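Local coordinates for [4Fe-4S]-dependent U34-ARNt thiolase (Methanococcus maripaludis, PDB 6SCY), which probably transfers sulfur to uridine 34 of tRNA in an ATP-dependent thiolation that relies on a [4Fe-4S] cluster, at residues Phe29-Leu41 against Ile206-Leu220. Residues are numbered along the deposited sequence; the frame is centred on the assembly and turned at random.
Sequences FIKETKRKVRKTL and IKPLEKIPEDEVLLL. With SO4 (sulfate ion), chain Y.
Leu-219 lays its CD2 methyl over one face of the Phe-29 ring, a CH-pi contact 3.9 Å from the centroid, while the aliphatic CG of Glu-216 meets the ring edge, 3.6 Å from CE1. With CG anti to the backbone N (chi1 173°), the phenyl group leaves helix 29-41 directed at helix 214-220, where a flat ring can take the Leu-219 methyl on one face and the Thr-33 hydroxyl on the other. Thr-33 OG1 sits above the centre of that second face, bonded back to Phe-29 O at 2.9 Å. Branched Leu-220 divides its methyls: CD1 reaches Phe-29 and Ile-30, whereas CD2 meets Thr-33 CG2 tip to tip at 3.8 Å. Ile-212 inserts CD1 beside Lys-36 CB (3.7 Å), and compact Pro-208 fits between Val-37 and Leu-41. Here a water donates to Thr-40 OG1 and Pro-208 O and accepts from Lys-211 N; Thr-40 OG1 bonds Lys-36 O at 2.7 Å. Tyr-15 also meets the Phe-29 ring, near the zinc-bound Cys-28, and Lys-211 NZ pairs with Glu-267. Replacing Phe-29 with alanine is likely to take the aromatic face from Leu-219 CD2 and open a gap beside Glu-216 and Leu-220. The helix that begins at the N-terminal zinc site is thus joined to the PP-loop domain chiefly by apolar side chains, with one water bridging Thr-40 to the backbone of the turn.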
ATOM      1  N   PHE A  29      25.005  14.832 -13.543  1.00 58.02           N
ATOM      2  CA  PHE A  29      23.885  14.693 -12.622  1.00 56.71           C
ATOM      3  C   PHE A  29      22.816  15.744 -12.946  1.00 57.36           C
ATOM      4  O   PHE A  29      21.638  15.394 -13.062  1.00 55.86           O
ATOM      5  CB  PHE A  29      24.353  14.744 -11.158  1.00 58.75           C
ATOM      6  CG  PHE A  29      23.228  14.774 -10.154  1.00 60.76           C
ATOM      7  CD1 PHE A  29      22.471  13.640  -9.900  1.00 63.95           C
ATOM      8  CD2 PHE A  29      22.903  15.948  -9.490  1.00 63.10           C
ATOM      9  CE1 PHE A  29      21.409  13.682  -8.996  1.00 64.89           C
ATOM     10  CE2 PHE A  29      21.836  15.990  -8.591  1.00 65.79           C
ATOM     11  CZ  PHE A  29      21.105  14.854  -8.341  1.00 63.85           C
ATOM     12  N   ILE A  30      23.241  17.014 -13.142  1.00 53.15           N
ATOM     13  CA  ILE A  30      22.384  18.151 -13.508  1.00 52.73           C
ATOM     14  C   ILE A  30      21.638  17.848 -14.828  1.00 56.66           C
ATOM     15  O   ILE A  30      20.443  18.107 -14.928  1.00 56.47           O
ATOM     16  CB  ILE A  30      23.222  19.462 -13.559  1.00 55.70           C
ATOM     17  CG1 ILE A  30      23.496  19.991 -12.144  1.00 55.93           C
ATOM     18  CG2 ILE A  30      22.562  20.554 -14.405  1.00 57.21           C
ATOM     19  CD1 ILE A  30      24.791  20.753 -11.997  1.00 65.12           C
ATOM     20  N   LYS A  31      22.346  17.247 -15.800  1.00 53.25           N
ATOM     21  CA  LYS A  31      21.842  16.859 -17.113  1.00 52.79           C
ATOM     22  C   LYS A  31      20.806  15.739 -17.016  1.00 57.33           C
ATOM     23  O   LYS A  31      19.848  15.764 -17.783  1.00 56.82           O
ATOM     24  CB  LYS A  31      23.012  16.418 -17.991  1.00 54.79           C
ATOM     25  CG  LYS A  31      22.824  16.664 -19.479  1.00 74.69           C
ATOM     26  CD  LYS A  31      23.989  16.082 -20.297  1.00 88.87           C
ATOM     27  CE  LYS A  31      23.884  14.587 -20.537  1.00100.44           C
ATOM     28  NZ  LYS A  31      25.194  13.997 -20.925  1.00108.05           N
ATOM     29  N   GLU A  32      20.999  14.754 -16.095  1.00 53.95           N
ATOM     30  CA  GLU A  32      20.070  13.634 -15.906  1.00 53.30           C
ATOM     31  C   GLU A  32      18.880  14.007 -15.055  1.00 56.10           C
ATOM     32  O   GLU A  32      17.828  13.383 -15.191  1.00 56.08           O
ATOM     33  CB  GLU A  32      20.770  12.377 -15.374  1.00 55.03           C
ATOM     34  CG  GLU A  32      21.727  11.732 -16.365  1.00 75.02           C
ATOM     35  CD  GLU A  32      21.153  11.278 -17.695  1.00110.74           C
ATOM     36  OE1 GLU A  32      21.190  12.069 -18.667  1.00108.47           O
ATOM     37  OE2 GLU A  32      20.690  10.116 -17.773  1.00109.81           O
ATOM     38  N   THR A  33      19.024  15.032 -14.193  1.00 51.43           N
ATOM     39  CA  THR A  33      17.920  15.528 -13.375  1.00 50.65           C
ATOM     40  C   THR A  33      17.008  16.357 -14.287  1.00 54.59           C
ATOM     41  O   THR A  33      15.794  16.175 -14.253  1.00 54.30           O
ATOM     42  CB  THR A  33      18.442  16.265 -12.142  1.00 55.53           C
ATOM     43  OG1 THR A  33      19.285  15.377 -11.412  1.00 55.40           O
ATOM     44  CG2 THR A  33      17.325  16.750 -11.232  1.00 52.93           C
ATOM     45  N   LYS A  34      17.606  17.214 -15.148  1.00 50.91           N
ATOM     46  CA  LYS A  34      16.897  18.032 -16.136  1.00 50.44           C
ATOM     47  C   LYS A  34      16.145  17.138 -17.127  1.00 54.85           C
ATOM     48  O   LYS A  34      15.030  17.475 -17.511  1.00 55.25           O
ATOM     49  CB  LYS A  34      17.870  18.953 -16.893  1.00 52.32           C
ATOM     50  CG  LYS A  34      18.234  20.226 -16.144  1.00 63.39           C
ATOM     51  CD  LYS A  34      19.335  21.007 -16.867  1.00 71.02           C
ATOM     52  CE  LYS A  34      19.676  22.301 -16.140  1.00 76.15           C
ATOM     53  NZ  LYS A  34      20.887  22.963 -16.691  1.00 78.08           N
ATOM     54  N   ARG A  35      16.749  15.999 -17.521  1.00 51.45           N
ATOM     55  CA  ARG A  35      16.180  15.023 -18.455  1.00 51.81           C
ATOM     56  C   ARG A  35      14.958  14.322 -17.848  1.00 54.88           C
ATOM     57  O   ARG A  35      13.972  14.122 -18.554  1.00 55.04           O
ATOM     58  CB  ARG A  35      17.257  13.994 -18.872  1.00 54.91           C
ATOM     59  CG  ARG A  35      16.782  12.901 -19.839  1.00 71.60           C
ATOM     60  CD  ARG A  35      17.457  11.565 -19.571  1.00 87.17           C
ATOM     61  NE  ARG A  35      17.004  10.943 -18.323  1.00100.44           N
ATOM     62  CZ  ARG A  35      16.027  10.045 -18.238  1.00117.60           C
ATOM     63  NH1 ARG A  35      15.372   9.657 -19.328  1.00107.64           N
ATOM     64  NH2 ARG A  35      15.690   9.531 -17.062  1.00102.68           N
ATOM     65  N   LYS A  36      15.034  13.947 -16.555  1.00 50.15           N
ATOM     66  CA  LYS A  36      13.965  13.273 -15.819  1.00 49.99           C
ATOM     67  C   LYS A  36      12.772  14.199 -15.584  1.00 55.37           C
ATOM     68  O   LYS A  36      11.635  13.730 -15.638  1.00 55.33           O
ATOM     69  CB  LYS A  36      14.496  12.755 -14.483  1.00 51.97           C
ATOM     70  CG  LYS A  36      14.152  11.312 -14.187  1.00 58.64           C
ATOM     71  CD  LYS A  36      14.997  10.810 -13.006  1.00 69.44           C
ATOM     72  CE  LYS A  36      15.831   9.564 -13.276  1.00 80.73           C
ATOM     73  NZ  LYS A  36      16.961   9.815 -14.218  1.00 85.86           N
ATOM     74  N   VAL A  37      13.034  15.508 -15.316  1.00 52.29           N
ATOM     75  CA  VAL A  37      12.016  16.551 -15.097  1.00 51.96           C
ATOM     76  C   VAL A  37      11.325  16.852 -16.432  1.00 56.98           C
ATOM     77  O   VAL A  37      10.103  16.982 -16.466  1.00 56.17           O
ATOM     78  CB  VAL A  37      12.601  17.822 -14.410  1.00 55.47           C
ATOM     79  CG1 VAL A  37      11.620  18.991 -14.436  1.00 55.02           C
ATOM     80  CG2 VAL A  37      13.027  17.525 -12.976  1.00 55.17           C
ATOM     81  N   ARG A  38      12.106  16.908 -17.532  1.00 55.56           N
ATOM     82  CA  ARG A  38      11.621  17.122 -18.898  1.00 56.43           C
ATOM     83  C   ARG A  38      10.689  15.970 -19.290  1.00 61.08           C
ATOM     84  O   ARG A  38       9.689  16.195 -19.970  1.00 61.25           O
ATOM     85  CB  ARG A  38      12.804  17.224 -19.876  1.00 59.77           C
ATOM     86  CG  ARG A  38      12.472  17.887 -21.210  1.00 80.53           C
ATOM     87  CD  ARG A  38      13.700  18.062 -22.096  1.00101.24           C
ATOM     88  NE  ARG A  38      14.547  19.180 -21.663  1.00118.65           N
ATOM     89  CZ  ARG A  38      15.828  19.069 -21.317  1.00138.06           C
ATOM     90  NH1 ARG A  38      16.434  17.886 -21.354  1.00126.67           N
ATOM     91  NH2 ARG A  38      16.514  20.140 -20.938  1.00126.87           N
ATOM     92  N   LYS A  39      11.006  14.747 -18.824  1.00 57.91           N
ATOM     93  CA  LYS A  39      10.237  13.522 -19.046  1.00 57.93           C
ATOM     94  C   LYS A  39       8.943  13.554 -18.222  1.00 61.49           C
ATOM     95  O   LYS A  39       7.900  13.167 -18.746  1.00 61.31           O
ATOM     96  CB  LYS A  39      11.085  12.285 -18.677  1.00 60.74           C
ATOM     97  CG  LYS A  39      10.623  10.994 -19.335  1.00 79.06           C
ATOM     98  CD  LYS A  39      11.674   9.893 -19.230  1.00 92.06           C
ATOM     99  CE  LYS A  39      11.445   8.792 -20.235  1.00107.15           C
ATOM    100  NZ  LYS A  39      12.481   7.731 -20.134  1.00117.14           N
ATOM    101  N   THR A  40       9.011  14.013 -16.943  1.00 57.51           N
ATOM    102  CA  THR A  40       7.859  14.101 -16.028  1.00 57.03           C
ATOM    103  C   THR A  40       6.781  15.081 -16.543  1.00 61.63           C
ATOM    104  O   THR A  40       5.592  14.750 -16.512  1.00 61.41           O
ATOM    105  CB  THR A  40       8.297  14.412 -14.571  1.00 59.54           C
ATOM    106  OG1 THR A  40       9.342  13.534 -14.170  1.00 58.91           O
ATOM    107  CG2 THR A  40       7.169  14.256 -13.580  1.00 56.97           C
ATOM    108  N   LEU A  41       7.202  16.268 -17.024  1.00 58.09           N
ATOM    109  CA  LEU A  41       6.312  17.319 -17.523  1.00 57.64           C
ATOM    110  C   LEU A  41       5.708  17.023 -18.900  1.00 64.76           C
ATOM    111  O   LEU A  41       4.502  17.198 -19.077  1.00 64.93           O
ATOM    112  CB  LEU A  41       7.016  18.677 -17.527  1.00 57.03           C
ATOM    113  CG  LEU A  41       7.530  19.174 -16.194  1.00 61.28           C
ATOM    114  CD1 LEU A  41       8.585  20.217 -16.393  1.00 61.41           C
ATOM    115  CD2 LEU A  41       6.407  19.724 -15.341  1.00 64.41           C
ATOM    116  N   ILE A 206       0.610  20.366 -11.688  1.00 57.02           N
ATOM    117  CA  ILE A 206       1.783  19.653 -12.209  1.00 54.99           C
ATOM    118  C   ILE A 206       2.870  19.598 -11.128  1.00 55.85           C
ATOM    119  O   ILE A 206       2.991  20.537 -10.346  1.00 55.58           O
ATOM    120  CB  ILE A 206       2.306  20.199 -13.580  1.00 57.73           C
ATOM    121  CG1 ILE A 206       2.581  21.724 -13.545  1.00 58.25           C
ATOM    122  CG2 ILE A 206       1.341  19.841 -14.703  1.00 57.84           C
ATOM    123  CD1 ILE A 206       3.688  22.244 -14.467  1.00 61.40           C
ATOM    124  N   LYS A 207       3.619  18.488 -11.047  1.00 49.57           N
ATOM    125  CA  LYS A 207       4.701  18.319 -10.070  1.00 47.79           C
ATOM    126  C   LYS A 207       5.982  17.988 -10.834  1.00 50.29           C
ATOM    127  O   LYS A 207       6.200  16.824 -11.181  1.00 50.95           O
ATOM    128  CB  LYS A 207       4.375  17.231  -9.031  1.00 49.28           C
ATOM    129  CG  LYS A 207       3.319  17.642  -8.024  1.00 58.48           C
ATOM    130  CD  LYS A 207       2.363  16.497  -7.735  1.00 65.23           C
ATOM    131  CE  LYS A 207       0.986  16.993  -7.374  1.00 74.73           C
ATOM    132  NZ  LYS A 207       0.302  17.651  -8.524  1.00 82.50           N
ATOM    133  N   PRO A 208       6.817  18.995 -11.177  1.00 43.86           N
ATOM    134  CA  PRO A 208       8.037  18.693 -11.936  1.00 42.37           C
ATOM    135  C   PRO A 208       9.010  17.795 -11.181  1.00 43.56           C
ATOM    136  O   PRO A 208       9.636  16.947 -11.795  1.00 43.32           O
ATOM    137  CB  PRO A 208       8.630  20.079 -12.230  1.00 44.29           C
ATOM    138  CG  PRO A 208       7.508  21.051 -12.000  1.00 48.86           C
ATOM    139  CD  PRO A 208       6.709  20.441 -10.898  1.00 44.74           C
ATOM    140  N   LEU A 209       9.087  17.937  -9.853  1.00 38.99           N
ATOM    141  CA  LEU A 209      10.008  17.170  -9.009  1.00 38.54           C
ATOM    142  C   LEU A 209       9.499  15.778  -8.578  1.00 43.83           C
ATOM    143  O   LEU A 209      10.209  15.074  -7.858  1.00 43.69           O
ATOM    144  CB  LEU A 209      10.415  18.007  -7.770  1.00 37.81           C
ATOM    145  CG  LEU A 209      11.160  19.345  -8.015  1.00 40.79           C
ATOM    146  CD1 LEU A 209      11.394  20.062  -6.733  1.00 40.27           C
ATOM    147  CD2 LEU A 209      12.503  19.126  -8.644  1.00 42.81           C
ATOM    148  N   GLU A 210       8.293  15.380  -9.037  1.00 41.21           N
ATOM    149  CA  GLU A 210       7.562  14.143  -8.716  1.00 41.13           C
ATOM    150  C   GLU A 210       8.388  12.837  -8.713  1.00 46.01           C
ATOM    151  O   GLU A 210       8.043  11.894  -7.999  1.00 44.86           O
ATOM    152  CB  GLU A 210       6.375  13.997  -9.676  1.00 42.76           C
ATOM    153  CG  GLU A 210       5.208  13.189  -9.136  1.00 58.32           C
ATOM    154  CD  GLU A 210       4.084  12.939 -10.126  1.00 89.82           C
ATOM    155  OE1 GLU A 210       3.298  11.989  -9.899  1.00 95.36           O
ATOM    156  OE2 GLU A 210       3.984  13.687 -11.126  1.00 80.58           O
ATOM    157  N   LYS A 211       9.445  12.773  -9.526  1.00 44.01           N
ATOM    158  CA  LYS A 211      10.269  11.573  -9.668  1.00 44.40           C
ATOM    159  C   LYS A 211      11.727  11.757  -9.223  1.00 47.53           C
ATOM    160  O   LYS A 211      12.555  10.865  -9.447  1.00 47.90           O
ATOM    161  CB  LYS A 211      10.191  11.040 -11.118  1.00 47.61           C
ATOM    162  CG  LYS A 211       8.788  10.658 -11.610  1.00 65.22           C
ATOM    163  CD  LYS A 211       8.327   9.300 -11.092  1.00 74.10           C
ATOM    164  CE  LYS A 211       6.836   9.116 -11.226  1.00 85.16           C
ATOM    165  NZ  LYS A 211       6.093   9.816 -10.140  1.00 96.51           N
ATOM    166  N   ILE A 212      12.034  12.884  -8.571  1.00 42.56           N
ATOM    167  CA  ILE A 212      13.380  13.178  -8.084  1.00 41.92           C
ATOM    168  C   ILE A 212      13.371  12.989  -6.559  1.00 47.32           C
ATOM    169  O   ILE A 212      12.594  13.667  -5.891  1.00 46.22           O
ATOM    170  CB  ILE A 212      13.847  14.605  -8.504  1.00 44.59           C
ATOM    171  CG1 ILE A 212      13.610  14.915 -10.018  1.00 44.40           C
ATOM    172  CG2 ILE A 212      15.283  14.862  -8.104  1.00 45.46           C
ATOM    173  CD1 ILE A 212      14.449  14.156 -11.055  1.00 49.25           C
ATOM    174  N   PRO A 213      14.190  12.064  -5.988  1.00 46.05           N
ATOM    175  CA  PRO A 213      14.188  11.874  -4.525  1.00 46.45           C
ATOM    176  C   PRO A 213      14.661  13.116  -3.790  1.00 53.39           C
ATOM    177  O   PRO A 213      15.381  13.931  -4.371  1.00 53.42           O
ATOM    178  CB  PRO A 213      15.177  10.728  -4.317  1.00 47.99           C
ATOM    179  CG  PRO A 213      15.278  10.055  -5.639  1.00 52.30           C
ATOM    180  CD  PRO A 213      15.159  11.157  -6.629  1.00 47.85           C
ATOM    181  N   GLU A 214      14.258  13.265  -2.517  1.00 52.01           N
ATOM    182  CA  GLU A 214      14.601  14.424  -1.682  1.00 52.47           C
ATOM    183  C   GLU A 214      16.105  14.715  -1.655  1.00 56.76           C
ATOM    184  O   GLU A 214      16.494  15.879  -1.731  1.00 55.78           O
ATOM    185  CB  GLU A 214      14.046  14.257  -0.259  1.00 54.01           C
ATOM    186  CG  GLU A 214      13.839  15.574   0.464  1.00 67.19           C
ATOM    187  CD  GLU A 214      13.597  15.482   1.962  1.00 98.18           C
ATOM    188  OE1 GLU A 214      12.669  14.749   2.377  1.00 93.90           O
ATOM    189  OE2 GLU A 214      14.329  16.157   2.722  1.00 95.34           O
ATOM    190  N   ASP A 215      16.930  13.647  -1.592  1.00 54.28           N
ATOM    191  CA  ASP A 215      18.393  13.693  -1.549  1.00 54.56           C
ATOM    192  C   ASP A 215      18.961  14.296  -2.818  1.00 57.17           C
ATOM    193  O   ASP A 215      19.928  15.050  -2.739  1.00 57.68           O
ATOM    194  CB  ASP A 215      18.973  12.290  -1.327  1.00 57.41           C
ATOM    195  CG  ASP A 215      18.299  11.529  -0.207  1.00 78.00           C
ATOM    196  OD1 ASP A 215      18.841  11.535   0.924  1.00 79.63           O
ATOM    197  OD2 ASP A 215      17.211  10.933  -0.457  1.00 88.51           O
ATOM    198  N   GLU A 216      18.362  13.970  -3.981  1.00 51.84           N
ATOM    199  CA  GLU A 216      18.762  14.504  -5.285  1.00 50.73           C
ATOM    200  C   GLU A 216      18.367  15.972  -5.374  1.00 53.62           C
ATOM    201  O   GLU A 216      19.175  16.782  -5.803  1.00 51.60           O
ATOM    202  CB  GLU A 216      18.128  13.705  -6.427  1.00 51.90           C
ATOM    203  CG  GLU A 216      18.845  12.412  -6.759  1.00 59.14           C
ATOM    204  CD  GLU A 216      18.319  11.652  -7.962  1.00 74.87           C
ATOM    205  OE1 GLU A 216      18.001  12.283  -8.999  1.00 50.96           O
ATOM    206  OE2 GLU A 216      18.227  10.408  -7.859  1.00 75.01           O
ATOM    207  N   VAL A 217      17.142  16.318  -4.918  1.00 52.35           N
ATOM    208  CA  VAL A 217      16.614  17.691  -4.879  1.00 53.00           C
ATOM    209  C   VAL A 217      17.543  18.556  -4.014  1.00 59.18           C
ATOM    210  O   VAL A 217      17.912  19.655  -4.421  1.00 58.93           O
ATOM    211  CB  VAL A 217      15.132  17.738  -4.391  1.00 56.71           C
ATOM    212  CG1 VAL A 217      14.731  19.137  -3.950  1.00 56.55           C
ATOM    213  CG2 VAL A 217      14.176  17.233  -5.466  1.00 56.37           C
ATOM    214  N   LEU A 218      17.944  18.030  -2.844  1.00 57.94           N
ATOM    215  CA  LEU A 218      18.845  18.685  -1.899  1.00 58.56           C
ATOM    216  C   LEU A 218      20.248  18.860  -2.491  1.00 64.44           C
ATOM    217  O   LEU A 218      20.830  19.933  -2.347  1.00 64.10           O
ATOM    218  CB  LEU A 218      18.903  17.882  -0.589  1.00 58.73           C
ATOM    219  CG  LEU A 218      19.776  18.455   0.515  1.00 63.77           C
ATOM    220  CD1 LEU A 218      19.079  19.590   1.236  1.00 64.27           C
ATOM    221  CD2 LEU A 218      20.181  17.378   1.488  1.00 66.51           C
ATOM    222  N   LEU A 219      20.782  17.805  -3.154  1.00 62.41           N
ATOM    223  CA  LEU A 219      22.100  17.814  -3.799  1.00 62.42           C
ATOM    224  C   LEU A 219      22.120  18.844  -4.924  1.00 67.65           C
ATOM    225  O   LEU A 219      23.093  19.582  -5.041  1.00 67.57           O
ATOM    226  CB  LEU A 219      22.466  16.412  -4.321  1.00 62.32           C
ATOM    227  CG  LEU A 219      23.880  16.219  -4.882  1.00 67.36           C
ATOM    228  CD1 LEU A 219      24.921  16.063  -3.768  1.00 67.69           C
ATOM    229  CD2 LEU A 219      23.936  15.009  -5.769  1.00 70.18           C
ATOM    230  N   LEU A 220      21.024  18.929  -5.708  1.00 65.30           N
ATOM    231  CA  LEU A 220      20.870  19.887  -6.802  1.00 65.58           C
ATOM    232  C   LEU A 220      20.823  21.318  -6.266  1.00 69.85           C
ATOM    233  O   LEU A 220      21.346  22.218  -6.914  1.00 68.68           O
ATOM    234  CB  LEU A 220      19.618  19.564  -7.642  1.00 66.05           C
ATOM    235  CG  LEU A 220      19.611  20.054  -9.104  1.00 71.47           C
ATOM    236  CD1 LEU A 220      20.468  19.172  -9.998  1.00 72.12           C
ATOM    237  CD2 LEU A 220      18.206  20.052  -9.664  1.00 74.23           C
TER
HETATM  238  S   SO4 Y 423      23.849  10.831 -23.962  1.00221.84           S
HETATM  239  O1  SO4 Y 423      23.827  11.740 -22.816  1.00221.87           O
HETATM  240  O2  SO4 Y 423      23.962  11.601 -25.202  1.00221.72           O
HETATM  241  O3  SO4 Y 423      24.995   9.931 -23.845  1.00221.94           O
HETATM  242  O4  SO4 Y 423      22.615  10.049 -23.983  1.00221.71           O
HETATM  243  O   HOH W   1      10.234  14.328 -11.706  1.00 39.18           O